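Local coordinates for Alr4995 protein (Nostoc sp., PDB 6LRF) that is a bifunctional arginine dihydrolase and ornithine cyclodeaminase, probably converting arginine to ornithine and ornithine on to proline, at residues E344-G354 / D436-R444; K366-P377 / L424-V435. All coordinates share one frame; numbering follows the deposited sequence.

Interaction 1 of 2, residues E344-G354 / D436-R444; sequences EEIISLLIDLG and DVLGIRTIR
Val437 presses both methyls against helix 340-352. CG1 packs 3.7 Å from Ser348 OG and equally near Glu344 O, while CG2 meets Ile347 CG2 at 3.8 Å, the two side chains crossing at about a right angle. Ser348 OG, turned beside its own backbone N (chi1 -68°), donates to Glu344 O at 2.9 Å; that oxygen also takes the helical bond from Ser348 N, on the opposite face of its carbonyl plane. One turn further on, Ile351 runs its extended CG1-CD1 branch over the chain, CD1 lying 4.1 Å from Ile440 CB. The helix thus lies against strand 440-442, outermost of its sheet within this chain, their axes 37° from parallel. It ends in a Schellman motif at Gly354, where a CB would crowd the carbonyl of Leu353. In contrast to the buried Val437, Ile347, Ile351 and Ile440, this end is partly exposed. Thr442 CG2 still packs closely, 3.1 Å from Ile351 O and against Gly354 CA, its OG1 taken up by Pro387 O, but beside it a water links Ile351 O to Thr442 N, and Arg444 sends NH1 to Asp352 O (3.0 Å) from above the carbonyl plane. An alanine in place of Arg444 would probably leave Asp352 O without this donor and Tyr386 without its cation-pi partner. The bend at chi3 (56°) brings the guanidinium edge to Asp352 O, and NE bonds to Ser448 OG.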
loop_
_atom_site.group_PDB
_atom_site.type_symbol
_atom_site.label_atom_id
_atom_site.label_comp_id
_atom_site.label_asym_id
_atom_site.label_seq_id
_atom_site.Cartn_x
_atom_site.Cartn_y
_atom_site.Cartn_z
ATOM N N GLU B 344 -4.181 -20.180 33.831
ATOM C CA GLU B 344 -4.510 -18.784 34.113
ATOM C C GLU B 344 -4.673 -17.977 32.834
ATOM O O GLU B 344 -5.548 -17.104 32.726
ATOM C CB GLU B 344 -3.428 -18.146 34.970
ATOM C CG GLU B 344 -3.318 -18.722 36.361
ATOM C CD GLU B 344 -2.263 -18.009 37.179
ATOM O OE1 GLU B 344 -1.060 -18.104 36.830
ATOM O OE2 GLU B 344 -2.654 -17.327 38.150
ATOM N N GLU B 345 -3.822 -18.260 31.864
ATOM C CA GLU B 345 -3.902 -17.568 30.596
ATOM C C GLU B 345 -5.244 -17.880 29.901
ATOM O O GLU B 345 -5.923 -16.980 29.385
ATOM C CB GLU B 345 -2.719 -17.955 29.722
ATOM C CG GLU B 345 -2.565 -17.109 28.479
ATOM C CD GLU B 345 -1.568 -15.965 28.648
ATOM O OE1 GLU B 345 -0.511 -16.164 29.309
ATOM O OE2 GLU B 345 -1.847 -14.868 28.106
ATOM N N ILE B 346 -5.633 -19.152 29.922
ATOM C CA ILE B 346 -6.891 -19.595 29.328
ATOM C C ILE B 346 -8.096 -18.988 30.028
ATOM O O ILE B 346 -8.990 -18.443 29.384
ATOM C CB ILE B 346 -7.010 -21.140 29.360
ATOM C CG1 ILE B 346 -5.982 -21.784 28.418
ATOM C CG2 ILE B 346 -8.425 -21.592 29.016
ATOM C CD1 ILE B 346 -5.739 -23.267 28.696
ATOM N N ILE B 347 -8.128 -19.091 31.348
ATOM C CA ILE B 347 -9.254 -18.576 32.115
ATOM C C ILE B 347 -9.392 -17.052 31.941
ATOM O O ILE B 347 -10.513 -16.534 31.863
ATOM C CB ILE B 347 -9.110 -18.949 33.600
ATOM C CG1 ILE B 347 -9.101 -20.474 33.743
ATOM C CG2 ILE B 347 -10.240 -18.347 34.431
ATOM C CD1 ILE B 347 -10.325 -21.140 33.165
ATOM N N SER B 348 -8.267 -16.345 31.833
ATOM C CA SER B 348 -8.307 -14.907 31.571
ATOM C C SER B 348 -9.011 -14.606 30.250
ATOM O O SER B 348 -9.805 -13.678 30.162
ATOM C CB SER B 348 -6.898 -14.307 31.547
ATOM O OG SER B 348 -6.321 -14.338 32.840
ATOM N N LEU B 349 -8.734 -15.401 29.227
ATOM C CA LEU B 349 -9.395 -15.204 27.945
ATOM C C LEU B 349 -10.895 -15.558 28.049
ATOM O O LEU B 349 -11.759 -14.820 27.557
ATOM C CB LEU B 349 -8.691 -16.027 26.859
ATOM C CG LEU B 349 -7.234 -15.613 26.581
ATOM C CD1 LEU B 349 -6.460 -16.679 25.794
ATOM C CD2 LEU B 349 -7.166 -14.268 25.849
ATOM N N LEU B 350 -11.209 -16.662 28.722
ATOM C CA LEU B 350 -12.593 -17.119 28.824
ATOM C C LEU B 350 -13.474 -16.192 29.668
ATOM O O LEU B 350 -14.675 -16.054 29.410
ATOM C CB LEU B 350 -12.641 -18.521 29.406
ATOM C CG LEU B 350 -12.109 -19.628 28.497
ATOM C CD1 LEU B 350 -12.239 -21.000 29.171
ATOM C CD2 LEU B 350 -12.832 -19.589 27.158
ATOM N N ILE B 351 -12.878 -15.582 30.688
ATOM C CA ILE B 351 -13.586 -14.627 31.532
ATOM C C ILE B 351 -14.227 -13.517 30.677
ATOM O O ILE B 351 -15.390 -13.158 30.879
ATOM C CB ILE B 351 -12.642 -14.032 32.597
ATOM C CG1 ILE B 351 -12.467 -15.025 33.746
ATOM C CG2 ILE B 351 -13.195 -12.728 33.164
ATOM C CD1 ILE B 351 -11.352 -14.650 34.710
ATOM N N ASP B 352 -13.482 -13.014 29.697
ATOM C CA ASP B 352 -14.000 -12.008 28.768
ATOM C C ASP B 352 -15.159 -12.492 27.897
ATOM O O ASP B 352 -16.017 -11.707 27.496
ATOM C CB ASP B 352 -12.874 -11.510 27.875
ATOM C CG ASP B 352 -11.798 -10.804 28.661
ATOM O OD1 ASP B 352 -10.616 -10.888 28.261
ATOM O OD2 ASP B 352 -12.144 -10.167 29.688
ATOM N N LEU B 353 -15.190 -13.781 27.599
ATOM C CA LEU B 353 -16.302 -14.330 26.831
ATOM C C LEU B 353 -17.507 -14.597 27.721
ATOM O O LEU B 353 -18.556 -15.028 27.243
ATOM C CB LEU B 353 -15.888 -15.620 26.117
ATOM C CG LEU B 353 -15.213 -15.492 24.753
ATOM C CD1 LEU B 353 -14.077 -14.503 24.810
ATOM C CD2 LEU B 353 -14.714 -16.858 24.295
ATOM N N GLY B 354 -17.364 -14.352 29.017
ATOM C CA GLY B 354 -18.468 -14.565 29.931
ATOM C C GLY B 354 -18.555 -15.969 30.503
ATOM O O GLY B 354 -19.602 -16.362 31.022
ATOM N N ASP B 436 -4.027 -14.283 40.608
ATOM C CA ASP B 436 -4.673 -15.499 40.108
ATOM C C ASP B 436 -5.927 -15.134 39.300
ATOM O O ASP B 436 -6.036 -14.015 38.787
ATOM C CB ASP B 436 -5.014 -16.449 41.267
ATOM C CG ASP B 436 -5.015 -17.923 40.848
ATOM O OD1 ASP B 436 -5.929 -18.340 40.094
ATOM O OD2 ASP B 436 -4.111 -18.666 41.291
ATOM N N VAL B 437 -6.860 -16.070 39.159
ATOM C CA VAL B 437 -7.989 -15.876 38.249
ATOM C C VAL B 437 -9.318 -16.311 38.855
ATOM O O VAL B 437 -10.303 -16.479 38.149
ATOM C CB VAL B 437 -7.777 -16.650 36.906
ATOM C CG1 VAL B 437 -6.575 -16.089 36.126
ATOM C CG2 VAL B 437 -7.588 -18.147 37.163
ATOM N N LEU B 438 -9.347 -16.495 40.167
ATOM C CA LEU B 438 -10.595 -16.816 40.853
ATOM C C LEU B 438 -11.418 -15.574 41.174
ATOM O O LEU B 438 -10.875 -14.486 41.341
ATOM C CB LEU B 438 -10.307 -17.573 42.154
ATOM C CG LEU B 438 -9.639 -18.935 42.010
ATOM C CD1 LEU B 438 -9.294 -19.488 43.389
ATOM C CD2 LEU B 438 -10.577 -19.856 41.265
ATOM N N GLY B 439 -12.732 -15.748 41.251
ATOM C CA GLY B 439 -13.616 -14.707 41.731
ATOM C C GLY B 439 -13.634 -13.479 40.851
ATOM O O GLY B 439 -13.689 -12.354 41.342
ATOM N N ILE B 440 -13.577 -13.697 39.541
ATOM C CA ILE B 440 -13.642 -12.606 38.571
ATOM C C ILE B 440 -14.611 -12.982 37.464
ATOM O O ILE B 440 -14.531 -14.074 36.904
ATOM C CB ILE B 440 -12.261 -12.299 37.965
ATOM C CG1 ILE B 440 -11.230 -12.064 39.066
ATOM C CG2 ILE B 440 -12.335 -11.069 37.022
ATOM C CD1 ILE B 440 -9.807 -12.388 38.676
ATOM N N ARG B 441 -15.533 -12.090 37.142
ATOM C CA ARG B 441 -16.399 -12.324 35.995
ATOM C C ARG B 441 -16.608 -11.021 35.236
ATOM O O ARG B 441 -16.454 -9.929 35.789
ATOM C CB ARG B 441 -17.740 -12.920 36.432
ATOM C CG ARG B 441 -18.605 -11.980 37.259
ATOM C CD ARG B 441 -19.781 -12.749 37.838
ATOM N NE ARG B 441 -20.696 -11.888 38.586
ATOM C CZ ARG B 441 -21.657 -12.339 39.392
ATOM N NH1 ARG B 441 -22.443 -11.489 40.029
ATOM N NH2 ARG B 441 -21.824 -13.642 39.557
ATOM N N THR B 442 -16.937 -11.145 33.959
ATOM C CA THR B 442 -17.265 -9.986 33.148
ATOM C C THR B 442 -18.776 -9.770 33.184
ATOM O O THR B 442 -19.526 -10.692 33.496
ATOM C CB THR B 442 -16.814 -10.169 31.698
ATOM O OG1 THR B 442 -16.893 -8.918 31.017
ATOM C CG2 THR B 442 -17.723 -11.166 30.997
ATOM N N ILE B 443 -19.234 -8.560 32.875
ATOM C CA ILE B 443 -20.666 -8.354 32.741
ATOM C C ILE B 443 -20.955 -7.627 31.439
ATOM O O ILE B 443 -21.701 -6.656 31.408
ATOM C CB ILE B 443 -21.266 -7.589 33.955
ATOM C CG1 ILE B 443 -20.370 -6.418 34.382
ATOM C CG2 ILE B 443 -21.461 -8.544 35.125
ATOM C CD1 ILE B 443 -20.899 -5.631 35.573
ATOM N N ARG B 444 -20.349 -8.110 30.363
ATOM C CA ARG B 444 -20.702 -7.647 29.030
ATOM C C ARG B 444 -22.138 -8.044 28.694
ATOM O O ARG B 444 -22.545 -9.191 28.915
ATOM C CB ARG B 444 -19.753 -8.214 27.981
ATOM C CG ARG B 444 -18.302 -8.077 28.314
ATOM C CD ARG B 444 -17.454 -8.884 27.353
ATOM N NE ARG B 444 -17.700 -8.527 25.957
ATOM C CZ ARG B 444 -16.989 -8.994 24.931
ATOM N NH1 ARG B 444 -15.982 -9.837 25.140
ATOM N NH2 ARG B 444 -17.279 -8.614 23.697
HETATM O O HOH W 1 -17.019 -14.100 32.973
#

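Interaction 2 of 2, residues K366-P377 / L424-V435; sequences KLEPVIQDGVAP and LRDLKAGEQVIV
Glu431 O receives Val370 N at 2.7 Å, almost in line with its C=O bond, and the CA-H of Pro369 approaches the same oxygen. This bond carries the pairing of strands 366-369 and 432-435 beyond their ends. Within the antiparallel strands, Glu368 and Val433 form a hydrogen-bonded pair, Glu368 N to Val433 O 2.9 Å and Val433 N to Glu368 O 2.8 Å. Leu367 with Ile434 and Pro369 with Gln432 are non-hydrogen-bonded pairs, so the proline costs no bond across this pairing. On their face Leu367 CD2 lies 3.7 Å from Ile434 CG1, and Gln432, folded back at chi2 (-68°), lays its amide beside Pro369 and Leu367, where a water joins Gln432 OE1 to Leu367 O. On the face of Glu368, Val433 and Val435, the methyls of Val435 pack on Glu368 CG, and side chains from the adjoining loops join in: Val370 CG2 touches Val433 CG2 at 3.6 Å, the Pro377 ring meets Val433, and further along the loops Ala376 CB abuts Leu427 CD1. Past the strands, two type II turns, Gln372-Val375 and Lys428-Glu431, lie side by side. Gly430 N reaches Val370 O, Gly374 N reaches Leu427 O, and Asp373 OD1 takes Ala429 N at 3.0 Å with an angle of 177°. Glu431 OE1 braces its own turn by accepting Lys428 N, and is also paired with Lys422. Nearby, Arg425 turns away to Gly604 and to Gln617 of the second subunit. Asp373 and Lys428 keep their charged ends apart, OD2 to NZ 5.1 Å. With six of the seven direct hydrogen bonds made between backbone groups, the polar hold depends mainly on the course of the chain, with Asp373 the one side chain adding a direct bond.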
loop_
_atom_site.group_PDB
_atom_site.type_symbol
_atom_site.label_atom_id
_atom_site.label_comp_id
_atom_site.label_asym_id
_atom_site.label_seq_id
_atom_site.Cartn_x
_atom_site.Cartn_y
_atom_site.Cartn_z
ATOM N N LYS B 366 -8.369 -14.112 45.054
ATOM C CA LYS B 366 -7.217 -14.081 45.950
ATOM C C LYS B 366 -6.571 -12.701 45.948
ATOM O O LYS B 366 -6.441 -12.082 44.897
ATOM C CB LYS B 366 -6.198 -15.144 45.546
ATOM C CG LYS B 366 -6.854 -16.484 45.237
ATOM C CD LYS B 366 -6.154 -17.665 45.909
ATOM C CE LYS B 366 -4.879 -18.052 45.169
ATOM N NZ LYS B 366 -4.532 -19.493 45.404
ATOM N N LEU B 367 -6.182 -12.219 47.125
ATOM C CA LEU B 367 -5.594 -10.902 47.249
ATOM C C LEU B 367 -4.176 -10.985 47.785
ATOM O O LEU B 367 -3.898 -11.781 48.686
ATOM C CB LEU B 367 -6.440 -10.032 48.173
ATOM C CG LEU B 367 -7.916 -9.855 47.839
ATOM C CD1 LEU B 367 -8.595 -9.099 48.976
ATOM C CD2 LEU B 367 -8.080 -9.090 46.529
ATOM N N GLU B 368 -3.277 -10.174 47.226
ATOM C CA GLU B 368 -1.925 -10.035 47.759
ATOM C C GLU B 368 -1.583 -8.551 47.910
ATOM O O GLU B 368 -2.027 -7.726 47.112
ATOM C CB GLU B 368 -0.904 -10.737 46.856
ATOM C CG GLU B 368 -0.960 -12.254 46.918
ATOM C CD GLU B 368 -0.702 -12.792 48.320
ATOM O OE1 GLU B 368 0.084 -12.163 49.061
ATOM O OE2 GLU B 368 -1.287 -13.840 48.687
ATOM N N PRO B 369 -0.801 -8.199 48.939
ATOM C CA PRO B 369 -0.547 -6.769 49.139
ATOM C C PRO B 369 0.534 -6.221 48.224
ATOM O O PRO B 369 1.488 -6.909 47.915
ATOM C CB PRO B 369 -0.092 -6.697 50.596
ATOM C CG PRO B 369 0.574 -8.028 50.835
ATOM C CD PRO B 369 -0.255 -9.020 50.041
ATOM N N VAL B 370 0.358 -4.982 47.776
ATOM C CA VAL B 370 1.443 -4.217 47.183
ATOM C C VAL B 370 2.492 -3.948 48.270
ATOM O O VAL B 370 2.136 -3.509 49.367
ATOM C CB VAL B 370 0.924 -2.873 46.595
ATOM C CG1 VAL B 370 2.072 -2.016 46.109
ATOM C CG2 VAL B 370 -0.074 -3.124 45.489
ATOM N N ILE B 371 3.770 -4.206 47.990
ATOM C CA ILE B 371 4.801 -3.920 48.991
ATOM C C ILE B 371 5.760 -2.805 48.565
ATOM O O ILE B 371 6.424 -2.195 49.394
ATOM C CB ILE B 371 5.629 -5.174 49.345
ATOM C CG1 ILE B 371 6.237 -5.811 48.095
ATOM C CG2 ILE B 371 4.783 -6.188 50.135
ATOM C CD1 ILE B 371 6.789 -7.180 48.359
ATOM N N GLN B 372 5.814 -2.533 47.270
ATOM C CA GLN B 372 6.712 -1.529 46.706
ATOM C C GLN B 372 5.886 -0.598 45.818
ATOM O O GLN B 372 5.219 -1.075 44.894
ATOM C CB GLN B 372 7.822 -2.230 45.918
ATOM C CG GLN B 372 8.838 -1.344 45.270
ATOM C CD GLN B 372 9.902 -2.153 44.542
ATOM O OE1 GLN B 372 9.964 -3.385 44.667
ATOM N NE2 GLN B 372 10.740 -1.466 43.766
ATOM N N ASP B 373 5.876 0.703 46.123
ATOM C CA ASP B 373 5.130 1.683 45.324
ATOM C C ASP B 373 5.278 1.448 43.812
ATOM O O ASP B 373 6.391 1.311 43.322
ATOM C CB ASP B 373 5.598 3.106 45.639
ATOM C CG ASP B 373 4.876 3.717 46.814
ATOM O OD1 ASP B 373 4.141 2.996 47.528
ATOM O OD2 ASP B 373 5.061 4.934 47.022
ATOM N N GLY B 374 4.161 1.401 43.087
ATOM C CA GLY B 374 4.204 1.264 41.636
ATOM C C GLY B 374 4.603 -0.119 41.134
ATOM O O GLY B 374 5.037 -0.259 40.002
ATOM N N VAL B 375 4.458 -1.141 41.976
ATOM C CA VAL B 375 4.783 -2.517 41.589
ATOM C C VAL B 375 3.645 -3.410 42.076
ATOM O O VAL B 375 3.264 -3.336 43.229
ATOM C CB VAL B 375 6.136 -2.982 42.187
ATOM C CG1 VAL B 375 6.380 -4.470 41.921
ATOM C CG2 VAL B 375 7.299 -2.146 41.639
ATOM N N ALA B 376 3.068 -4.225 41.197
ATOM C CA ALA B 376 1.990 -5.129 41.611
ATOM C C ALA B 376 2.610 -6.417 42.146
ATOM O O ALA B 376 3.740 -6.752 41.778
ATOM C CB ALA B 376 1.047 -5.419 40.451
ATOM N N PRO B 377 1.899 -7.117 43.049
ATOM C CA PRO B 377 2.373 -8.430 43.506
ATOM C C PRO B 377 2.382 -9.396 42.363
ATOM O O PRO B 377 1.645 -9.200 41.395
ATOM C CB PRO B 377 1.339 -8.852 44.559
ATOM C CG PRO B 377 0.121 -8.035 44.236
ATOM C CD PRO B 377 0.652 -6.724 43.723
ATOM N N LEU B 424 -0.242 0.326 36.873
ATOM C CA LEU B 424 0.777 -0.199 37.775
ATOM C C LEU B 424 1.490 0.882 38.568
ATOM O O LEU B 424 1.666 0.746 39.780
ATOM C CB LEU B 424 1.813 -1.007 36.994
ATOM C CG LEU B 424 1.329 -2.268 36.276
ATOM C CD1 LEU B 424 2.486 -2.940 35.535
ATOM C CD2 LEU B 424 0.696 -3.235 37.241
ATOM N N ARG B 425 1.909 1.951 37.894
ATOM C CA ARG B 425 2.714 2.982 38.555
ATOM C C ARG B 425 1.928 3.749 39.627
ATOM O O ARG B 425 2.526 4.424 40.459
ATOM C CB ARG B 425 3.295 3.967 37.527
ATOM C CG ARG B 425 2.278 4.823 36.788
ATOM C CD ARG B 425 2.985 5.921 36.005
ATOM N NE ARG B 425 2.058 6.836 35.326
ATOM C CZ ARG B 425 1.772 6.759 34.033
ATOM N NH1 ARG B 425 2.327 5.808 33.301
ATOM N NH2 ARG B 425 0.939 7.618 33.465
ATOM N N ASP B 426 0.602 3.635 39.628
ATOM C CA ASP B 426 -0.218 4.304 40.653
ATOM C C ASP B 426 -0.531 3.438 41.871
ATOM O O ASP B 426 -1.263 3.873 42.762
ATOM C CB ASP B 426 -1.551 4.784 40.070
ATOM C CG ASP B 426 -1.383 5.898 39.039
ATOM O OD1 ASP B 426 -0.338 6.584 39.042
ATOM O OD2 ASP B 426 -2.323 6.096 38.236
ATOM N N LEU B 427 -0.014 2.209 41.909
ATOM C CA LEU B 427 -0.268 1.345 43.062
ATOM C C LEU B 427 0.556 1.826 44.251
ATOM O O LEU B 427 1.703 2.232 44.090
ATOM C CB LEU B 427 0.062 -0.113 42.737
ATOM C CG LEU B 427 -0.811 -0.811 41.698
ATOM C CD1 LEU B 427 -0.215 -2.169 41.328
ATOM C CD2 LEU B 427 -2.217 -0.967 42.205
ATOM N N LYS B 428 -0.030 1.779 45.440
ATOM C CA LYS B 428 0.678 2.193 46.653
ATOM C C LYS B 428 0.896 1.026 47.612
ATOM O O LYS B 428 -0.001 0.194 47.787
ATOM C CB LYS B 428 -0.104 3.299 47.363
ATOM C CG LYS B 428 -0.179 4.597 46.576
ATOM C CD LYS B 428 1.160 5.333 46.621
ATOM C CE LYS B 428 1.059 6.748 46.029
ATOM N NZ LYS B 428 1.002 6.749 44.531
ATOM N N ALA B 429 2.076 0.975 48.233
ATOM C CA ALA B 429 2.365 -0.011 49.272
ATOM C C ALA B 429 1.191 -0.133 50.260
ATOM O O ALA B 429 0.631 0.869 50.714
ATOM C CB ALA B 429 3.665 0.356 50.006
ATOM N N GLY B 430 0.790 -1.368 50.547
ATOM C CA GLY B 430 -0.320 -1.604 51.445
ATOM C C GLY B 430 -1.613 -1.974 50.748
ATOM O O GLY B 430 -2.470 -2.635 51.335
ATOM N N GLU B 431 -1.778 -1.554 49.497
ATOM C CA GLU B 431 -3.015 -1.876 48.783
ATOM C C GLU B 431 -3.101 -3.372 48.495
ATOM O O GLU B 431 -2.089 -4.021 48.219
ATOM C CB GLU B 431 -3.127 -1.085 47.475
ATOM C CG GLU B 431 -3.288 0.412 47.665
ATOM C CD GLU B 431 -3.712 1.130 46.381
ATOM O OE1 GLU B 431 -2.827 1.437 45.543
ATOM O OE2 GLU B 431 -4.923 1.402 46.217
ATOM N N GLN B 432 -4.312 -3.909 48.578
ATOM C CA GLN B 432 -4.578 -5.301 48.228
ATOM C C GLN B 432 -4.928 -5.419 46.742
ATOM O O GLN B 432 -5.793 -4.708 46.240
ATOM C CB GLN B 432 -5.717 -5.860 49.082
ATOM C CG GLN B 432 -5.386 -5.947 50.564
ATOM C CD GLN B 432 -4.326 -6.987 50.855
ATOM O OE1 GLN B 432 -4.365 -8.098 50.320
ATOM N NE2 GLN B 432 -3.366 -6.633 51.709
ATOM N N VAL B 433 -4.252 -6.327 46.055
ATOM C CA VAL B 433 -4.410 -6.476 44.627
ATOM C C VAL B 433 -4.794 -7.918 44.268
ATOM O O VAL B 433 -4.226 -8.869 44.795
ATOM C CB VAL B 433 -3.108 -6.046 43.892
ATOM C CG1 VAL B 433 -3.093 -6.555 42.463
ATOM C CG2 VAL B 433 -2.973 -4.506 43.921
ATOM N N ILE B 434 -5.782 -8.066 43.386
ATOM C CA ILE B 434 -6.207 -9.371 42.897
ATOM C C ILE B 434 -5.105 -10.079 42.120
ATOM O O ILE B 434 -4.487 -9.500 41.205
ATOM C CB ILE B 434 -7.463 -9.223 42.020
ATOM C CG1 ILE B 434 -8.589 -8.670 42.889
ATOM C CG2 ILE B 434 -7.847 -10.554 41.368
ATOM C CD1 ILE B 434 -9.875 -8.572 42.205
ATOM N N VAL B 435 -4.834 -11.321 42.524
ATOM C CA VAL B 435 -3.882 -12.200 41.843
ATOM C C VAL B 435 -4.640 -13.456 41.448
ATOM O O VAL B 435 -5.768 -13.668 41.909
ATOM C CB VAL B 435 -2.673 -12.583 42.718
ATOM C CG1 VAL B 435 -1.890 -11.341 43.135
ATOM C CG2 VAL B 435 -3.135 -13.368 43.941
HETATM O O HOH W 2 -8.196 -14.683 42.209
HETATM O O HOH W 3 -3.398 -10.475 51.111
#

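The centres of interactions 1 and 2 lie 20 Å apart, and both reach one mixed sheet, of which strands 366-369 and 440-442 are the outermost within the chain. Interaction 2 adds the first of these to strand 432-435; interaction 1 lays helix 340-352 against the second. Along the chain interaction 2 is nested inside the loop closed by interaction 1, since helix 340-352 precedes strand 366-369 and strand 432-435 precedes strand 440-442. They touch directly where Ile440 CD1 packs 3.8 Å from Ile434 CG2. Both contacts join the LOR/SDH conserved region to the first region of the ArgZ-like C-terminal part, consistent with these two sequence families folding together as one unit.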